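Local coordinates for protein 2-aminomuconate 6-semialdehyde dehydrogenase (Burkholderia cenocepacia, PDB 4U3W) that probably oxidises the aldehyde group of 2-aminomuconate 6-semialdehyde to the carboxylate with a nicotinamide cofactor, as other aldehyde dehydrogenases do with their substrates, at residues Asp109-Pro113 and Thr343-Ile349; Ser170-Leu176 and Ser198-Ser204; Ala205-Ala209 and Phe222-His226. One frame throughout, in Å; residues are numbered along the deposited sequence.

The three contacts form a row, with contact 2 in the middle: its centre lies about 13 Å from that of contact 1 and about 11 Å from that of contact 3, whereas contacts 1 and 3, about 23 Å apart between centres, do not touch. Contact 1 meets contact 2 through a probable hydrogen bond between Asp109 OD1 and Ser203 OG (2.8 Å) and through Ile349 CB, 3.5 Å from Trp172 CE3. Contacts 2 and 3 share helix 203-214, and Pro202 O packs 3.4 Å from His226 CE1. A magnesium ion, held by Leu42 and Glu200, lies about 3 Å from the nearest atom of the Glu200 side chain and about 6 Å from that of Ile349.

Contact 1: Asp109-Pro113 and Thr343-Ile349; sequences DTGRP and TTMGPLI
The ring of Pro113 lies against the backbone of residues 343-346: its CG is 4.0 Å from Thr344 C, and the same CG meets the methyl CG2 of Thr343 at 4.2 Å. CD, the ring carbon next to the proline nitrogen, approaches Gly346 N. Pro347 answers from the other segment. Its ring rests on Gly111, where helix 99-110 has ended and the backbone has turned to positive phi (78°); with no side chain on Gly111, Pro347 CG can sit over its CA, while Pro347 CD comes to 3.5 Å from Gly111 O.

Ile349 reaches across with its longer branch. CG1 stands opposite the backbone N (chi1 -168°), and the bend that follows carries CD1 to 3.8 Å from Asp109 O, beside the CG2 methyl of Thr110. Apart from these carbon contacts the two backbones are joined by water. One molecule donates to both Thr110 O (2.9 Å) and Pro347 O (2.7 Å). Two more lie within bonding reach, one of the same two carbonyls, with Pro347 O a weak partner, the other of Asp109 O and Ile349 O, but neither can serve every acceptor near it at once. Thr110 itself is turned inward to its own chain: OG1 accepts from Arg112 N at 3.2 Å, closing an ST turn, and is also bonded to Glu106 O of the same helix.

The loop 343-349 links helices 319-331 and 351-366, which belong to the part of the chain built on the seven-stranded sheet, whereas helix 99-110 precedes the strands of the eight-stranded one. That placement, between parts built on different sheets, is consistent with the seam between the cofactor-binding and catalytic domains of the aldehyde dehydrogenase fold.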
loop_
_atom_site.group_PDB
_atom_site.type_symbol
_atom_site.label_atom_id
_atom_site.label_comp_id
_atom_site.label_asym_id
_atom_site.label_seq_id
_atom_site.Cartn_x
_atom_site.Cartn_y
_atom_site.Cartn_z
ATOM N N ASP A 109 18.642 -12.484 -36.441
ATOM C CA ASP A 109 17.428 -13.293 -36.298
ATOM C C ASP A 109 16.156 -12.622 -36.824
ATOM O O ASP A 109 15.291 -13.293 -37.394
ATOM C CB ASP A 109 17.199 -13.644 -34.821
ATOM C CG ASP A 109 18.047 -14.821 -34.344
ATOM O OD1 ASP A 109 18.936 -15.315 -35.088
ATOM O OD2 ASP A 109 17.862 -15.182 -33.157
ATOM N N THR A 110 16.012 -11.321 -36.601
ATOM C CA THR A 110 14.741 -10.658 -36.899
ATOM C C THR A 110 14.733 -9.691 -38.084
ATOM O O THR A 110 13.668 -9.362 -38.560
ATOM C CB THR A 110 14.247 -9.842 -35.719
ATOM O OG1 THR A 110 15.146 -8.733 -35.510
ATOM C CG2 THR A 110 14.172 -10.772 -34.465
ATOM N N GLY A 111 15.889 -9.250 -38.562
ATOM C CA GLY A 111 15.937 -8.271 -39.650
ATOM C C GLY A 111 15.660 -6.852 -39.174
ATOM O O GLY A 111 15.534 -5.947 -39.976
ATOM N N ARG A 112 15.566 -6.654 -37.856
ATOM C CA ARG A 112 15.113 -5.366 -37.307
ATOM C C ARG A 112 16.151 -4.280 -37.592
ATOM O O ARG A 112 17.332 -4.550 -37.494
ATOM C CB ARG A 112 14.896 -5.476 -35.790
ATOM C CG ARG A 112 14.106 -4.279 -35.190
ATOM C CD ARG A 112 13.316 -4.670 -33.924
ATOM N NE ARG A 112 12.854 -3.488 -33.183
ATOM C CZ ARG A 112 11.859 -2.699 -33.582
ATOM N NH1 ARG A 112 11.210 -2.984 -34.693
ATOM N NH2 ARG A 112 11.497 -1.642 -32.876
ATOM N N PRO A 113 15.719 -3.080 -37.982
ATOM C CA PRO A 113 16.728 -2.038 -38.268
ATOM C C PRO A 113 17.672 -1.834 -37.063
ATOM O O PRO A 113 17.212 -1.835 -35.894
ATOM C CB PRO A 113 15.876 -0.783 -38.537
ATOM C CG PRO A 113 14.604 -1.333 -39.176
ATOM C CD PRO A 113 14.365 -2.682 -38.401
ATOM N N THR A 343 17.343 2.247 -44.036
ATOM C CA THR A 343 16.199 1.367 -43.828
ATOM C C THR A 343 15.374 1.794 -42.624
ATOM O O THR A 343 15.899 1.974 -41.520
ATOM C CB THR A 343 16.683 -0.105 -43.667
ATOM O OG1 THR A 343 17.219 -0.545 -44.927
ATOM C CG2 THR A 343 15.544 -1.033 -43.269
ATOM N N THR A 344 14.069 1.920 -42.785
ATOM C CA THR A 344 13.280 2.176 -41.586
ATOM C C THR A 344 12.214 1.135 -41.284
ATOM O O THR A 344 11.550 1.210 -40.234
ATOM C CB THR A 344 12.584 3.572 -41.647
ATOM O OG1 THR A 344 11.933 3.726 -42.902
ATOM C CG2 THR A 344 13.628 4.641 -41.470
ATOM N N MET A 345 12.060 0.135 -42.161
ATOM C CA MET A 345 11.215 -1.004 -41.814
ATOM C C MET A 345 11.891 -2.302 -42.325
ATOM O O MET A 345 12.343 -2.357 -43.467
ATOM C CB MET A 345 9.794 -0.851 -42.418
ATOM C CG MET A 345 8.760 -1.819 -41.758
ATOM S SD MET A 345 7.061 -1.801 -42.403
ATOM C CE MET A 345 7.218 -2.977 -43.723
ATOM N N GLY A 346 11.946 -3.324 -41.485
ATOM C CA GLY A 346 12.541 -4.622 -41.861
ATOM C C GLY A 346 11.533 -5.636 -42.402
ATOM O O GLY A 346 10.387 -5.294 -42.639
ATOM N N PRO A 347 11.978 -6.887 -42.625
ATOM C CA PRO A 347 11.118 -7.964 -43.119
ATOM C C PRO A 347 10.191 -8.534 -41.998
ATOM O O PRO A 347 10.420 -8.278 -40.802
ATOM C CB PRO A 347 12.143 -9.063 -43.532
ATOM C CG PRO A 347 13.262 -8.907 -42.581
ATOM C CD PRO A 347 13.353 -7.345 -42.344
ATOM N N LEU A 348 9.196 -9.327 -42.382
ATOM C CA LEU A 348 8.543 -10.262 -41.424
ATOM C C LEU A 348 9.499 -11.351 -41.003
ATOM O O LEU A 348 10.602 -11.545 -41.585
ATOM C CB LEU A 348 7.292 -10.887 -42.025
ATOM C CG LEU A 348 6.296 -9.814 -42.491
ATOM C CD1 LEU A 348 5.070 -10.481 -43.182
ATOM C CD2 LEU A 348 5.859 -8.871 -41.409
ATOM N N ILE A 349 9.097 -12.072 -39.948
ATOM C CA ILE A 349 9.995 -12.993 -39.305
ATOM C C ILE A 349 10.388 -14.161 -40.200
ATOM O O ILE A 349 11.469 -14.714 -40.018
ATOM C CB ILE A 349 9.372 -13.557 -37.967
ATOM C CG1 ILE A 349 10.414 -14.298 -37.149
ATOM C CG2 ILE A 349 8.095 -14.393 -38.241
ATOM C CD1 ILE A 349 11.558 -13.357 -36.701
HETATM O O HOH W 1 13.898 -15.259 -38.536
HETATM O O HOH W 2 12.160 -6.955 -39.266
HETATM O O HOH W 3 10.876 -10.006 -38.015
#

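Contact 2: Ser170-Leu176 and Ser198-Ser204; sequences SPWNLPL and SEETPSS
Thr201 holds OG1 between its backbone N and carbonyl carbon (chi1 59°), which brings the hydroxyl to 3.4 Å from Trp172 CA. Ser198 instead swings OG opposite its backbone N (chi1 174°), 3.5 Å from Trp172 CB and in plane at the edge of the indole. The same oxygen accepts from Glu200 N at 3.1 Å, an ST turn within the type I turn 198-201, which fixes the hydroxyl from within its own turn. Both segments follow neighbouring parallel strands, 153-169 and 192-196, and lead into helices 175-188 and 203-214, the place where Rossmann-like folds usually receive their cofactor; residues 171-173 are the Pro-Trp-Asn sequence familiar in aldehyde dehydrogenases. Glu200, whose CB packs on Trp172 CB, belongs to a magnesium site with Leu42. Pro175 crosses Thr201 at about a right angle, its CG 3.5 Å from Thr201 CB. Where Ser170 O and Ser198 N, 3.3 Å apart, meet at too poor an angle to bond, a water bridges the segments, accepting from Ser198 N and donating to Pro171 O, with Ser170 OG also in its shell. Leu176 CB lies 3.5 Å from Ser204 OG; the Glu106 carboxylate bonds both that hydroxyl and Leu176 N.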
loop_
_atom_site.group_PDB
_atom_site.type_symbol
_atom_site.label_atom_id
_atom_site.label_comp_id
_atom_site.label_asym_id
_atom_site.label_seq_id
_atom_site.Cartn_x
_atom_site.Cartn_y
_atom_site.Cartn_z
ATOM N N SER A 170 8.720 -18.129 -24.910
ATOM C CA SER A 170 8.667 -16.722 -25.356
ATOM C C SER A 170 8.582 -16.609 -26.871
ATOM O O SER A 170 8.945 -17.552 -27.608
ATOM C CB SER A 170 9.872 -15.919 -24.786
ATOM O OG SER A 170 11.062 -16.375 -25.328
ATOM N N PRO A 171 8.028 -15.475 -27.349
ATOM C CA PRO A 171 7.692 -15.312 -28.762
ATOM C C PRO A 171 8.870 -14.824 -29.630
ATOM O O PRO A 171 9.927 -14.434 -29.117
ATOM C CB PRO A 171 6.561 -14.253 -28.723
ATOM C CG PRO A 171 6.960 -13.372 -27.557
ATOM C CD PRO A 171 7.538 -14.320 -26.526
ATOM N N TRP A 172 8.670 -14.800 -30.946
ATOM C CA TRP A 172 9.729 -14.391 -31.847
ATOM C C TRP A 172 9.747 -12.884 -32.153
ATOM O O TRP A 172 10.676 -12.390 -32.813
ATOM C CB TRP A 172 9.628 -15.144 -33.186
ATOM C CG TRP A 172 8.239 -15.231 -33.796
ATOM C CD1 TRP A 172 7.423 -16.332 -33.800
ATOM C CD2 TRP A 172 7.541 -14.213 -34.551
ATOM N NE1 TRP A 172 6.246 -16.046 -34.462
ATOM C CE2 TRP A 172 6.293 -14.760 -34.937
ATOM C CE3 TRP A 172 7.851 -12.888 -34.931
ATOM C CZ2 TRP A 172 5.351 -14.036 -35.693
ATOM C CZ3 TRP A 172 6.911 -12.164 -35.687
ATOM C CH2 TRP A 172 5.671 -12.732 -36.051
ATOM N N ASN A 173 8.732 -12.150 -31.727
ATOM C CA ASN A 173 8.644 -10.759 -32.234
ATOM C C ASN A 173 9.578 -9.779 -31.512
ATOM O O ASN A 173 10.231 -8.927 -32.145
ATOM C CB ASN A 173 7.205 -10.223 -32.216
ATOM C CG ASN A 173 6.614 -10.104 -30.810
ATOM O OD1 ASN A 173 6.677 -11.039 -30.031
ATOM N ND2 ASN A 173 6.069 -8.945 -30.480
ATOM N N LEU A 174 9.713 -9.880 -30.220
ATOM C CA LEU A 174 10.690 -8.958 -29.626
ATOM C C LEU A 174 11.529 -9.833 -28.743
ATOM O O LEU A 174 11.313 -9.861 -27.543
ATOM C CB LEU A 174 10.018 -7.857 -28.821
ATOM C CG LEU A 174 9.142 -6.829 -29.524
ATOM C CD1 LEU A 174 8.364 -6.027 -28.501
ATOM C CD2 LEU A 174 9.965 -5.893 -30.425
ATOM N N PRO A 175 12.424 -10.627 -29.352
ATOM C CA PRO A 175 12.927 -11.835 -28.665
ATOM C C PRO A 175 13.623 -11.551 -27.335
ATOM O O PRO A 175 13.232 -12.124 -26.315
ATOM C CB PRO A 175 13.932 -12.425 -29.669
ATOM C CG PRO A 175 13.503 -11.897 -31.008
ATOM C CD PRO A 175 12.929 -10.513 -30.729
ATOM N N LEU A 176 14.652 -10.713 -27.328
ATOM C CA LEU A 176 15.359 -10.545 -26.076
ATOM C C LEU A 176 14.447 -9.813 -25.085
ATOM O O LEU A 176 14.405 -10.193 -23.906
ATOM C CB LEU A 176 16.692 -9.817 -26.272
ATOM C CG LEU A 176 17.461 -9.760 -24.943
ATOM C CD1 LEU A 176 17.997 -11.166 -24.534
ATOM C CD2 LEU A 176 18.542 -8.756 -24.947
ATOM N N SER A 198 11.657 -18.791 -28.966
ATOM C CA SER A 198 11.091 -19.199 -30.241
ATOM C C SER A 198 12.126 -19.854 -31.157
ATOM O O SER A 198 13.306 -19.477 -31.182
ATOM C CB SER A 198 10.433 -18.011 -30.972
ATOM O OG SER A 198 10.048 -18.468 -32.254
ATOM N N GLU A 199 11.675 -20.901 -31.873
ATOM C CA GLU A 199 12.546 -21.565 -32.829
ATOM C C GLU A 199 13.012 -20.566 -33.918
ATOM O O GLU A 199 14.062 -20.769 -34.496
ATOM C CB GLU A 199 11.857 -22.796 -33.482
ATOM C CG GLU A 199 10.568 -22.467 -34.264
ATOM C CD GLU A 199 9.295 -22.488 -33.395
ATOM O OE1 GLU A 199 9.365 -22.399 -32.135
ATOM O OE2 GLU A 199 8.194 -22.573 -33.981
ATOM N N GLU A 200 12.263 -19.483 -34.186
ATOM C CA GLU A 200 12.693 -18.491 -35.170
ATOM C C GLU A 200 13.825 -17.586 -34.685
ATOM O O GLU A 200 14.553 -16.974 -35.520
ATOM C CB GLU A 200 11.526 -17.556 -35.562
ATOM C CG GLU A 200 10.353 -18.245 -36.273
ATOM C CD GLU A 200 10.730 -18.731 -37.681
ATOM O OE1 GLU A 200 11.779 -18.322 -38.244
ATOM O OE2 GLU A 200 9.958 -19.525 -38.223
ATOM N N THR A 201 13.893 -17.413 -33.355
ATOM C CA THR A 201 14.805 -16.424 -32.763
ATOM C C THR A 201 15.565 -16.957 -31.558
ATOM O O THR A 201 15.352 -16.533 -30.388
ATOM C CB THR A 201 14.007 -15.091 -32.380
ATOM O OG1 THR A 201 12.954 -15.402 -31.454
ATOM C CG2 THR A 201 13.364 -14.491 -33.651
ATOM N N PRO A 202 16.510 -17.879 -31.826
ATOM C CA PRO A 202 17.279 -18.518 -30.761
ATOM C C PRO A 202 18.528 -17.748 -30.284
ATOM O O PRO A 202 19.075 -18.121 -29.251
ATOM C CB PRO A 202 17.724 -19.842 -31.429
ATOM C CG PRO A 202 17.891 -19.455 -32.908
ATOM C CD PRO A 202 16.729 -18.519 -33.148
ATOM N N SER A 203 19.018 -16.779 -31.062
ATOM C CA SER A 203 20.410 -16.318 -30.897
ATOM C C SER A 203 20.649 -15.450 -29.667
ATOM O O SER A 203 21.620 -15.695 -28.922
ATOM C CB SER A 203 20.889 -15.543 -32.143
ATOM O OG SER A 203 20.723 -16.402 -33.281
ATOM N N SER A 204 19.817 -14.420 -29.455
ATOM C CA SER A 204 20.040 -13.555 -28.293
ATOM C C SER A 204 19.775 -14.284 -26.966
ATOM O O SER A 204 20.463 -14.022 -25.956
ATOM C CB SER A 204 19.210 -12.253 -28.391
ATOM O OG SER A 204 17.807 -12.449 -28.233
HETATM O O HOH W 4 12.111 -15.997 -28.319
#

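Contact 3: Ala205-Ala209 and Phe222-His226; sequences ATLLA and FNLIH
Leu224 is wedged against the helix, and the closest carbon contacts of this interface gather round it. Its CD2 methyl lies 3.8 Å from both Thr206 CA and Ala205 O, and meets Ala209 CB at 4.1 Å, so one branch touches successive turns of the helix. The other branch, CD1, turns to the methyl of Ala205. CG stands opposite the backbone N (chi1 179°), which carries it out toward the helix, where the fork divides these contacts between the two methyls.

The tightest point is polar. His226 NE2 donates to Thr206 OG1 over 2.9 Å with a bent N-H...O angle of 131°, the oxygen lying at the edge of the imidazole, only slightly out of its plane. Thr206 OG1 also bonds Pro202 O, one turn back in the chain, so this buried hydroxyl is held between a donor and an acceptor. Helix 203-214 is here the connecting helix of a beta-alpha-beta unit, strand 192-196, helix 203-214 and strand 222-224; the short segments run largely antiparallel (143°), their axes 9.2 Å apart, as expected of a helix linking two parallel strands of the mixed sheet.

Toward the start of the strand the contact is narrower. Phe222 reaches Ala209 through a single ring carbon, CE2, which lies 3.9 Å from Ala209 CA and 4.0 Å from the methyl CB. Leu208 points toward the strand but stops short of contact with it, and packs on Phe179 of helix 175-188. Leu207, on the far side of the helix, faces away from the strand and is partly exposed.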
loop_
_atom_site.group_PDB
_atom_site.type_symbol
_atom_site.label_atom_id
_atom_site.label_comp_id
_atom_site.label_asym_id
_atom_site.label_seq_id
_atom_site.Cartn_x
_atom_site.Cartn_y
_atom_site.Cartn_z
ATOM N N ALA A 205 18.822 -15.210 -26.942
ATOM C CA ALA A 205 18.651 -16.028 -25.718
ATOM C C ALA A 205 19.890 -16.913 -25.431
ATOM O O ALA A 205 20.269 -17.121 -24.275
ATOM C CB ALA A 205 17.375 -16.906 -25.842
ATOM N N THR A 206 20.535 -17.418 -26.485
ATOM C CA THR A 206 21.739 -18.204 -26.291
ATOM C C THR A 206 22.874 -17.314 -25.731
ATOM O O THR A 206 23.618 -17.751 -24.832
ATOM C CB THR A 206 22.206 -18.909 -27.603
ATOM O OG1 THR A 206 21.107 -19.657 -28.163
ATOM C CG2 THR A 206 23.373 -19.931 -27.292
ATOM N N LEU A 207 22.986 -16.072 -26.221
ATOM C CA LEU A 207 23.989 -15.152 -25.670
ATOM C C LEU A 207 23.676 -14.871 -24.233
ATOM O O LEU A 207 24.595 -14.729 -23.375
ATOM C CB LEU A 207 24.011 -13.829 -26.487
ATOM C CG LEU A 207 24.588 -13.975 -27.896
ATOM C CD1 LEU A 207 24.645 -12.605 -28.567
ATOM C CD2 LEU A 207 25.976 -14.551 -27.766
ATOM N N LEU A 208 22.379 -14.780 -23.927
ATOM C CA LEU A 208 22.002 -14.557 -22.505
ATOM C C LEU A 208 22.487 -15.740 -21.611
ATOM O O LEU A 208 23.018 -15.544 -20.490
ATOM C CB LEU A 208 20.493 -14.342 -22.357
ATOM C CG LEU A 208 19.994 -14.068 -20.917
ATOM C CD1 LEU A 208 20.637 -12.772 -20.387
ATOM C CD2 LEU A 208 18.458 -13.913 -20.839
ATOM N N ALA A 209 22.326 -16.964 -22.103
ATOM C CA ALA A 209 22.878 -18.115 -21.390
ATOM C C ALA A 209 24.393 -17.986 -21.171
ATOM O O ALA A 209 24.864 -18.331 -20.104
ATOM C CB ALA A 209 22.564 -19.463 -22.192
ATOM N N PHE A 222 19.303 -21.193 -14.060
ATOM C CA PHE A 222 18.820 -20.785 -15.354
ATOM C C PHE A 222 19.133 -21.886 -16.417
ATOM O O PHE A 222 20.294 -22.220 -16.631
ATOM C CB PHE A 222 19.459 -19.466 -15.796
ATOM C CG PHE A 222 19.078 -19.075 -17.197
ATOM C CD1 PHE A 222 17.917 -18.323 -17.427
ATOM C CD2 PHE A 222 19.881 -19.432 -18.279
ATOM C CE1 PHE A 222 17.547 -17.937 -18.716
ATOM C CE2 PHE A 222 19.514 -19.058 -19.567
ATOM C CZ PHE A 222 18.354 -18.319 -19.788
ATOM N N ASN A 223 18.101 -22.396 -17.078
ATOM C CA ASN A 223 18.267 -23.458 -18.099
ATOM C C ASN A 223 17.590 -23.007 -19.392
ATOM O O ASN A 223 16.478 -22.496 -19.359
ATOM C CB ASN A 223 17.686 -24.786 -17.630
ATOM C CG ASN A 223 18.183 -25.162 -16.280
ATOM O OD1 ASN A 223 19.240 -25.768 -16.136
ATOM N ND2 ASN A 223 17.442 -24.781 -15.271
ATOM N N LEU A 224 18.305 -23.158 -20.510
ATOM C CA LEU A 224 17.809 -22.809 -21.842
ATOM C C LEU A 224 17.624 -24.064 -22.675
ATOM O O LEU A 224 18.546 -24.881 -22.785
ATOM C CB LEU A 224 18.804 -21.889 -22.558
ATOM C CG LEU A 224 18.363 -21.494 -23.978
ATOM C CD1 LEU A 224 17.275 -20.461 -23.880
ATOM C CD2 LEU A 224 19.567 -20.856 -24.640
ATOM N N ILE A 225 16.434 -24.273 -23.201
ATOM C CA ILE A 225 16.198 -25.405 -24.106
ATOM C C ILE A 225 15.685 -24.883 -25.435
ATOM O O ILE A 225 14.743 -24.068 -25.455
ATOM C CB ILE A 225 15.166 -26.409 -23.557
ATOM C CG1 ILE A 225 14.003 -25.642 -22.909
ATOM C CG2 ILE A 225 15.808 -27.334 -22.508
ATOM C CD1 ILE A 225 12.783 -26.539 -22.606
ATOM N N HIS A 226 16.286 -25.334 -26.520
ATOM C CA HIS A 226 15.827 -24.924 -27.829
ATOM C C HIS A 226 14.892 -25.934 -28.440
ATOM O O HIS A 226 14.951 -27.168 -28.132
ATOM C CB HIS A 226 16.980 -24.716 -28.797
ATOM C CG HIS A 226 17.804 -23.493 -28.502
ATOM N ND1 HIS A 226 17.303 -22.193 -28.600
ATOM C CD2 HIS A 226 19.092 -23.363 -28.094
ATOM C CE1 HIS A 226 18.263 -21.338 -28.332
ATOM N NE2 HIS A 226 19.362 -22.013 -28.013
#